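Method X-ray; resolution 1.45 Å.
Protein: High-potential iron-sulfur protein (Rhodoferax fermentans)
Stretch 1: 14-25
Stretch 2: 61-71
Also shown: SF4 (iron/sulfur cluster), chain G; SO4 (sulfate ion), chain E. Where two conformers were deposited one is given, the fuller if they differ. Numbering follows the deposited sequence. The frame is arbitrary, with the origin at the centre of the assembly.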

ATOM      1  N   SER A  14       8.564   1.532   5.255  1.00 14.78           N
ATOM      2  CA  SER A  14       7.565   2.603   5.314  1.00 14.71           C
ATOM      3  C   SER A  14       6.457   2.287   6.313  1.00 15.02           C
ATOM      4  O   SER A  14       5.877   3.224   6.873  1.00 15.93           O
ATOM      5  N   LEU A  15       6.149   1.012   6.508  1.00 13.89           N
ATOM      6  CA  LEU A  15       5.097   0.589   7.412  1.00 13.80           C
ATOM      7  C   LEU A  15       5.608  -0.006   8.714  1.00 13.54           C
ATOM      8  O   LEU A  15       4.842  -0.572   9.505  1.00 14.43           O
ATOM      9  N   GLY A  16       6.911   0.076   8.973  1.00 13.23           N
ATOM     10  CA  GLY A  16       7.491  -0.508  10.178  1.00 12.85           C
ATOM     11  C   GLY A  16       7.251  -2.004  10.275  1.00 13.35           C
ATOM     12  O   GLY A  16       7.111  -2.555  11.367  1.00 14.49           O
ATOM     13  N   TYR A  17       7.171  -2.705   9.137  1.00 13.12           N
ATOM     14  CA  TYR A  17       6.901  -4.131   9.173  1.00 13.18           C
ATOM     15  C   TYR A  17       8.015  -4.914   9.861  1.00 13.65           C
ATOM     16  O   TYR A  17       9.200  -4.715   9.616  1.00 14.49           O
ATOM     17  N   VAL A  18       7.577  -5.851  10.698  1.00 12.79           N
ATOM     18  CA  VAL A  18       8.494  -6.789  11.339  1.00 13.89           C
ATOM     19  C   VAL A  18       7.899  -8.177  11.137  1.00 13.42           C
ATOM     20  O   VAL A  18       6.686  -8.379  11.179  1.00 13.64           O
ATOM     21  N   ALA A  19       8.783  -9.178  10.994  1.00 14.10           N
ATOM     22  CA  ALA A  19       8.333 -10.541  10.854  1.00 13.40           C
ATOM     23  C   ALA A  19       7.869 -11.145  12.176  1.00 14.07           C
ATOM     24  O   ALA A  19       7.198 -12.174  12.140  1.00 13.91           O
ATOM     25  N   ASP A  20       8.141 -10.465  13.282  1.00 14.40           N
ATOM     26  CA  ASP A  20       7.742 -10.946  14.604  1.00 14.48           C
ATOM     27  C   ASP A  20       7.255  -9.722  15.380  1.00 13.79           C
ATOM     28  O   ASP A  20       8.036  -8.835  15.666  1.00 14.11           O
ATOM     29  N   THR A  21       5.972  -9.696  15.692  1.00 13.97           N
ATOM     30  CA  THR A  21       5.347  -8.591  16.407  1.00 14.23           C
ATOM     31  C   THR A  21       6.005  -8.239  17.731  1.00 15.34           C
ATOM     32  O   THR A  21       5.964  -7.075  18.155  1.00 16.10           O
ATOM     33  N   THR A  22       6.694  -9.201  18.353  1.00 16.36           N
ATOM     34  CA  THR A  22       7.407  -8.922  19.590  1.00 17.19           C
ATOM     35  C   THR A  22       8.710  -8.172  19.364  1.00 18.83           C
ATOM     36  O   THR A  22       9.491  -7.966  20.303  1.00 21.33           O
ATOM     37  N   LYS A  23       9.002  -7.749  18.138  1.00 16.79           N
ATOM     38  CA  LYS A  23      10.163  -6.978  17.763  1.00 17.72           C
ATOM     39  C   LYS A  23       9.770  -5.667  17.113  1.00 16.47           C
ATOM     40  O   LYS A  23      10.592  -4.946  16.566  1.00 16.76           O
ATOM     41  N   ALA A  24       8.475  -5.346  17.170  1.00 16.30           N
ATOM     42  CA  ALA A  24       7.985  -4.096  16.621  1.00 16.23           C
ATOM     43  C   ALA A  24       8.628  -2.903  17.330  1.00 16.62           C
ATOM     44  O   ALA A  24       9.023  -3.021  18.495  1.00 17.91           O
ATOM     45  N   ASP A  25       8.724  -1.774  16.645  1.00 16.98           N
ATOM     46  CA  ASP A  25       9.308  -0.588  17.293  1.00 18.02           C
ATOM     47  C   ASP A  25       8.237   0.072  18.140  1.00 17.24           C
ATOM     48  O   ASP A  25       7.510   0.969  17.715  1.00 17.37           O
ATOM     49  N   GLU A  61       4.942 -12.707   0.680  1.00 15.90           N
ATOM     50  CA  GLU A  61       4.108 -13.162   1.778  1.00 16.50           C
ATOM     51  C   GLU A  61       4.670 -12.564   3.070  1.00 15.44           C
ATOM     52  O   GLU A  61       5.853 -12.239   3.151  1.00 15.18           O
ATOM     53  N   VAL A  62       3.763 -12.388   4.034  1.00 15.40           N
ATOM     54  CA  VAL A  62       4.160 -11.908   5.354  1.00 15.10           C
ATOM     55  C   VAL A  62       4.102 -13.071   6.340  1.00 14.95           C
ATOM     56  O   VAL A  62       3.442 -14.078   6.060  1.00 16.47           O
ATOM     57  N   VAL A  63       4.784 -12.949   7.460  1.00 14.86           N
ATOM     58  CA  VAL A  63       4.779 -13.982   8.501  1.00 14.84           C
ATOM     59  C   VAL A  63       3.593 -13.698   9.411  1.00 14.94           C
ATOM     60  O   VAL A  63       3.391 -12.553   9.855  1.00 14.58           O
ATOM     61  N   ALA A  64       2.810 -14.720   9.765  1.00 15.43           N
ATOM     62  CA  ALA A  64       1.593 -14.566  10.546  1.00 15.51           C
ATOM     63  C   ALA A  64       1.810 -13.959  11.922  1.00 14.28           C
ATOM     64  O   ALA A  64       0.941 -13.240  12.459  1.00 15.40           O
ATOM     65  N   LYS A  65       2.976 -14.188  12.480  1.00 14.53           N
ATOM     66  CA  LYS A  65       3.478 -13.684  13.732  0.60 15.08           C
ATOM     67  C   LYS A  65       3.900 -12.223  13.642  1.00 14.62           C
ATOM     68  O   LYS A  65       4.251 -11.595  14.639  1.00 15.55           O
ATOM     69  N   GLY A  66       3.964 -11.686  12.420  1.00 13.72           N
ATOM     70  CA  GLY A  66       4.447 -10.368  12.117  1.00 12.90           C
ATOM     71  C   GLY A  66       3.493  -9.225  12.415  1.00 12.67           C
ATOM     72  O   GLY A  66       2.441  -9.408  13.010  1.00 13.53           O
ATOM     73  N   TRP A  67       3.868  -8.019  11.999  1.00 12.26           N
ATOM     74  CA  TRP A  67       3.096  -6.816  12.268  1.00 12.57           C
ATOM     75  C   TRP A  67       3.589  -5.675  11.388  1.00 12.71           C
ATOM     76  O   TRP A  67       4.752  -5.600  11.024  1.00 13.05           O
ATOM     77  N   CYS A  68       2.663  -4.773  11.082  1.00 12.75           N
ATOM     78  CA  CYS A  68       3.033  -3.517  10.439  1.00 12.49           C
ATOM     79  C   CYS A  68       2.066  -2.449  10.953  1.00 12.71           C
ATOM     80  O   CYS A  68       1.074  -2.751  11.617  1.00 13.14           O
ATOM     81  N   SER A  69       2.404  -1.196  10.652  1.00 12.84           N
ATOM     82  CA  SER A  69       1.651  -0.066  11.197  1.00 13.11           C
ATOM     83  C   SER A  69       0.225  -0.002  10.710  1.00 12.33           C
ATOM     84  O   SER A  69      -0.594   0.691  11.333  1.00 13.04           O
ATOM     85  N   ALA A  70      -0.133  -0.662   9.621  1.00 13.04           N
ATOM     86  CA  ALA A  70      -1.474  -0.731   9.107  1.00 13.11           C
ATOM     87  C   ALA A  70      -2.329  -1.786   9.790  1.00 12.92           C
ATOM     88  O   ALA A  70      -3.471  -2.010   9.364  1.00 14.59           O
ATOM     89  N   TRP A  71      -1.782  -2.478  10.812  1.00 12.75           N
ATOM     90  CA  TRP A  71      -2.555  -3.516  11.476  1.00 13.07           C
ATOM     91  C   TRP A  71      -3.995  -3.079  11.697  1.00 13.01           C
ATOM     92  O   TRP A  71      -4.193  -2.030  12.319  1.00 13.85           O
TER

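The two stretches run antiparallel and share a single beta bridge, Val18 with Trp67. Val18 N donates to Trp67 O at 2.9 Å, and Trp67 N donates to Val18 O at 3.0 Å. Around this bridge, three side chains account for much of the packing: Trp67, Tyr17 and Leu15.

Trp67 has the largest area covered by the other stretch. Its chi1 is t and its chi2 is 89°. The indole is bordered by small groups of stretch 1. Gly16 O lies at the ring edge, 3.8 Å from Trp67 CE3. Ala24, whose CA-to-CB bond points toward stretch 2, brings CB to 3.9 Å from Trp67 CE3. Nearer the backbone, Thr21 OG1 sits 3.5 Å from Trp67 CB, and Val18 CG2, on an m rotamer, is 4.1 Å from the same Trp67 CB. Trp67 NE1 and Thr21 OG1 find their hydrogen bonds elsewhere in the structure.

Tyr17 leaves its backbone sideways, but its t rotamer carries the ring end nearer to stretch 2. There the hydroxyl accepts a nearly straight hydrogen bond from the backbone, Val63 N to Tyr17 OH, at 3.1 Å. The ring also packs on Val62, with Tyr17 CE1 3.8 Å from Val62 CG1. At the base of the side chain, Tyr17 CB is 4.0 Å from Cys68 CB. Tyr17 CD1 lies 3.8 Å from S2 of the iron-sulfur cluster, and Val62 CG1 is 3.9 Å from that same S2. Cys68, chi1 p, binds the cluster directly, SG to FE4 at 2.3 Å. Its SG also accepts a hydrogen bond from Ala70 N at 3.4 Å.

Leu15 is m at chi1 and t at chi2. Its CB is 4.0 Å from Cys68 CB, and its CD2 reaches Ala70 CB at 4.5 Å. Its carbonyl, Leu15 O, accepts from Ser69 N at 2.8 Å. This bond holds the backbones together beside the apolar contacts.

Gly66 has no side chain, which matters here: a CB would lie 2.7 Å from Val18 O. At the other end of the type I turn from Val63 to Gly66, the CA-to-CB bond of Val63 points toward stretch 1, and its CG2 is 4.2 Å from Ala19 CB.

Thr21 N donates to Lys65 O at 2.8 Å. Asp20 OD1 and Lys65 NZ, 4.1 Å apart, are too far for a salt bridge. A water links them: it donates to Asp20 OD1 at 2.8 Å and accepts weakly from Lys65 NZ at 3.5 Å. Asp20 OD2 instead accepts from Thr22 N at 3.0 Å and Thr22 OG1 at 2.8 Å.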

ATOM      1  CB  SER A  14       7.011   2.824   3.908  1.00 15.60           C
ATOM      2  OG  SER A  14       6.174   3.969   3.863  1.00 17.42           O
ATOM      3  CB  LEU A  15       4.196  -0.437   6.711  1.00 13.85           C
ATOM      4  CG  LEU A  15       3.344   0.105   5.558  1.00 14.24           C
ATOM      5  CD1 LEU A  15       2.740  -1.004   4.734  1.00 14.41           C
ATOM      6  CD2 LEU A  15       2.245   1.001   6.121  1.00 15.25           C
ATOM      7  CB  TYR A  17       6.756  -4.681   7.741  1.00 13.42           C
ATOM      8  CG  TYR A  17       6.644  -6.192   7.698  1.00 13.36           C
ATOM      9  CD1 TYR A  17       5.448  -6.860   7.892  1.00 13.27           C
ATOM     10  CD2 TYR A  17       7.773  -6.966   7.430  1.00 13.74           C
ATOM     11  CE1 TYR A  17       5.391  -8.243   7.898  1.00 13.32           C
ATOM     12  CE2 TYR A  17       7.734  -8.346   7.421  1.00 12.92           C
ATOM     13  CZ  TYR A  17       6.528  -8.982   7.625  1.00 12.72           C
ATOM     14  OH  TYR A  17       6.446 -10.359   7.612  1.00 13.69           O
ATOM     15  CB  VAL A  18       8.768  -6.528  12.826  1.00 14.56           C
ATOM     16  CG1 VAL A  18       9.703  -5.339  13.013  1.00 15.48           C
ATOM     17  CG2 VAL A  18       7.470  -6.353  13.582  1.00 14.34           C
ATOM     18  CB  ALA A  19       9.414 -11.432  10.261  1.00 14.85           C
ATOM     19  CB  ASP A  20       8.939 -11.565  15.313  1.00 15.60           C
ATOM     20  CG  ASP A  20       8.662 -12.102  16.698  1.00 17.15           C
ATOM     21  OD1 ASP A  20       9.574 -12.821  17.200  1.00 19.55           O
ATOM     22  OD2 ASP A  20       7.613 -11.810  17.305  1.00 16.47           O
ATOM     23  CB  THR A  21       3.852  -8.880  16.600  1.00 14.55           C
ATOM     24  OG1 THR A  21       3.233  -7.666  17.022  1.00 14.96           O
ATOM     25  CG2 THR A  21       3.608  -9.944  17.648  1.00 15.17           C
ATOM     26  CB  THR A  22       7.702 -10.188  20.411  1.00 18.19           C
ATOM     27  OG1 THR A  22       8.672 -11.017  19.738  1.00 19.79           O
ATOM     28  CG2 THR A  22       6.456 -10.994  20.671  1.00 18.85           C
ATOM     29  CB  LYS A  23      11.084  -7.798  16.851  1.00 20.27           C
ATOM     30  CG  LYS A  23      11.695  -8.971  17.625  1.00 22.39           C
ATOM     31  CD  LYS A  23      12.798  -9.664  16.865  1.00 24.39           C
ATOM     32  CE  LYS A  23      13.154 -10.953  17.602  1.00 25.93           C
ATOM     33  NZ  LYS A  23      13.529 -10.666  19.013  1.00 27.74           N
ATOM     34  CB  ALA A  24       6.470  -3.999  16.766  1.00 16.62           C
ATOM     35  CB  ASP A  25       9.863   0.351  16.242  1.00 19.45           C
ATOM     36  CG  ASP A  25      10.574   1.560  16.854  1.00 21.05           C
ATOM     37  OD1 ASP A  25      11.217   2.237  16.035  1.00 23.38           O
ATOM     38  OD2 ASP A  25      10.460   1.784  18.071  1.00 21.18           O
ATOM     39  CB  GLU A  61       4.055 -14.690   1.897  1.00 18.96           C
ATOM     40  CG  GLU A  61       3.192 -15.292   0.792  1.00 22.26           C
ATOM     41  CD  GLU A  61       2.984 -16.776   0.832  1.00 24.59           C
ATOM     42  OE1 GLU A  61       2.119 -17.242   0.060  1.00 27.38           O
ATOM     43  OE2 GLU A  61       3.671 -17.487   1.578  1.00 26.52           O
ATOM     44  CB  VAL A  62       3.266 -10.754   5.849  1.00 14.95           C
ATOM     45  CG1 VAL A  62       3.454  -9.526   4.954  1.00 15.41           C
ATOM     46  CG2 VAL A  62       1.795 -11.146   5.931  1.00 15.63           C
ATOM     47  CB  VAL A  63       6.102 -13.984   9.268  1.00 16.04           C
ATOM     48  CG1 VAL A  63       6.097 -14.977  10.421  1.00 15.99           C
ATOM     49  CG2 VAL A  63       7.216 -14.350   8.289  1.00 16.16           C
ATOM     50  CB  ALA A  64       0.887 -15.903  10.638  1.00 16.86           C
ATOM     51  CB  LYS A  65       4.804 -14.405  14.091  0.60 16.61           C
ATOM     52  CG  LYS A  65       4.680 -15.782  14.683  0.60 17.62           C
ATOM     53  CD  LYS A  65       6.035 -16.417  14.948  0.60 17.92           C
ATOM     54  CE  LYS A  65       6.880 -15.608  15.913  0.60 17.30           C
ATOM     55  NZ  LYS A  65       7.922 -16.477  16.524  0.60 17.26           N
ATOM     56  CB  TRP A  67       3.336  -6.399  13.738  1.00 12.91           C
ATOM     57  CG  TRP A  67       2.577  -5.187  14.186  1.00 13.72           C
ATOM     58  CD1 TRP A  67       1.327  -5.164  14.726  1.00 13.63           C
ATOM     59  CD2 TRP A  67       3.013  -3.828  14.145  1.00 13.76           C
ATOM     60  NE1 TRP A  67       0.934  -3.874  15.014  1.00 13.68           N
ATOM     61  CE2 TRP A  67       1.963  -3.032  14.667  1.00 13.60           C
ATOM     62  CE3 TRP A  67       4.182  -3.187  13.720  1.00 13.96           C
ATOM     63  CZ2 TRP A  67       2.051  -1.645  14.765  1.00 14.72           C
ATOM     64  CZ3 TRP A  67       4.264  -1.809  13.812  1.00 14.75           C
ATOM     65  CH2 TRP A  67       3.212  -1.058  14.340  1.00 14.34           C
ATOM     66  CB  CYS A  68       3.116  -3.540   8.928  1.00 13.17           C
ATOM     67  SG  CYS A  68       1.532  -3.230   8.118  1.00 12.63           S
ATOM     68  CB  SER A  69       2.424   1.192  10.755  0.55 14.16           C
ATOM     69  OG  SER A  69       1.864   2.386  11.243  0.55 15.11           O
ATOM     70  CB  ALA A  70      -1.456  -0.992   7.596  1.00 14.21           C
ATOM     71  CB  TRP A  71      -1.900  -3.928  12.796  1.00 12.96           C
ATOM     72  CG  TRP A  71      -2.684  -5.016  13.460  1.00 13.46           C
ATOM     73  CD1 TRP A  71      -2.544  -6.354  13.256  1.00 14.06           C
ATOM     74  CD2 TRP A  71      -3.728  -4.855  14.427  1.00 14.04           C
ATOM     75  NE1 TRP A  71      -3.453  -7.053  14.002  1.00 14.44           N
ATOM     76  CE2 TRP A  71      -4.187  -6.152  14.749  1.00 14.45           C
ATOM     77  CE3 TRP A  71      -4.318  -3.746  15.046  1.00 15.06           C
ATOM     78  CZ2 TRP A  71      -5.212  -6.386  15.655  1.00 15.01           C
ATOM     79  CZ3 TRP A  71      -5.330  -3.992  15.951  1.00 15.41           C
ATOM     80  CH2 TRP A  71      -5.756  -5.288  16.248  1.00 15.27           C
TER
HETATM   81 FE1  SF4 G  76       0.446  -7.906   8.627  1.00 14.06          FE
HETATM   82 FE2  SF4 G  76      -1.922  -6.527   8.505  1.00 14.50          FE
HETATM   83 FE3  SF4 G  76      -0.423  -6.880   6.284  1.00 14.90          FE
HETATM   84 FE4  SF4 G  76       0.435  -5.240   8.253  1.00 13.90          FE
HETATM   85  S1  SF4 G  76      -1.477  -4.924   7.003  1.00 14.38           S
HETATM   86  S2  SF4 G  76       1.748  -6.828   7.158  1.00 13.26           S
HETATM   87  S3  SF4 G  76      -0.310  -6.306  10.153  1.00 12.76           S
HETATM   88  S4  SF4 G  76      -1.417  -8.573   7.439  1.00 14.54           S
HETATM   89  S   SO4 E  78      15.236 -13.373  20.534  0.50 35.98           S
HETATM   90  O1  SO4 E  78      14.324 -13.248  19.351  0.50 36.08           O
HETATM   91  O2  SO4 E  78      15.598 -12.003  21.027  0.50 36.28           O
HETATM   92  O3  SO4 E  78      16.481 -14.089  20.119  0.50 36.02           O
HETATM   93  O4  SO4 E  78      14.536 -14.135  21.620  0.50 35.82           O
HETATM   94  O   HOH W   1       9.031 -14.587  19.249  1.00 34.23           O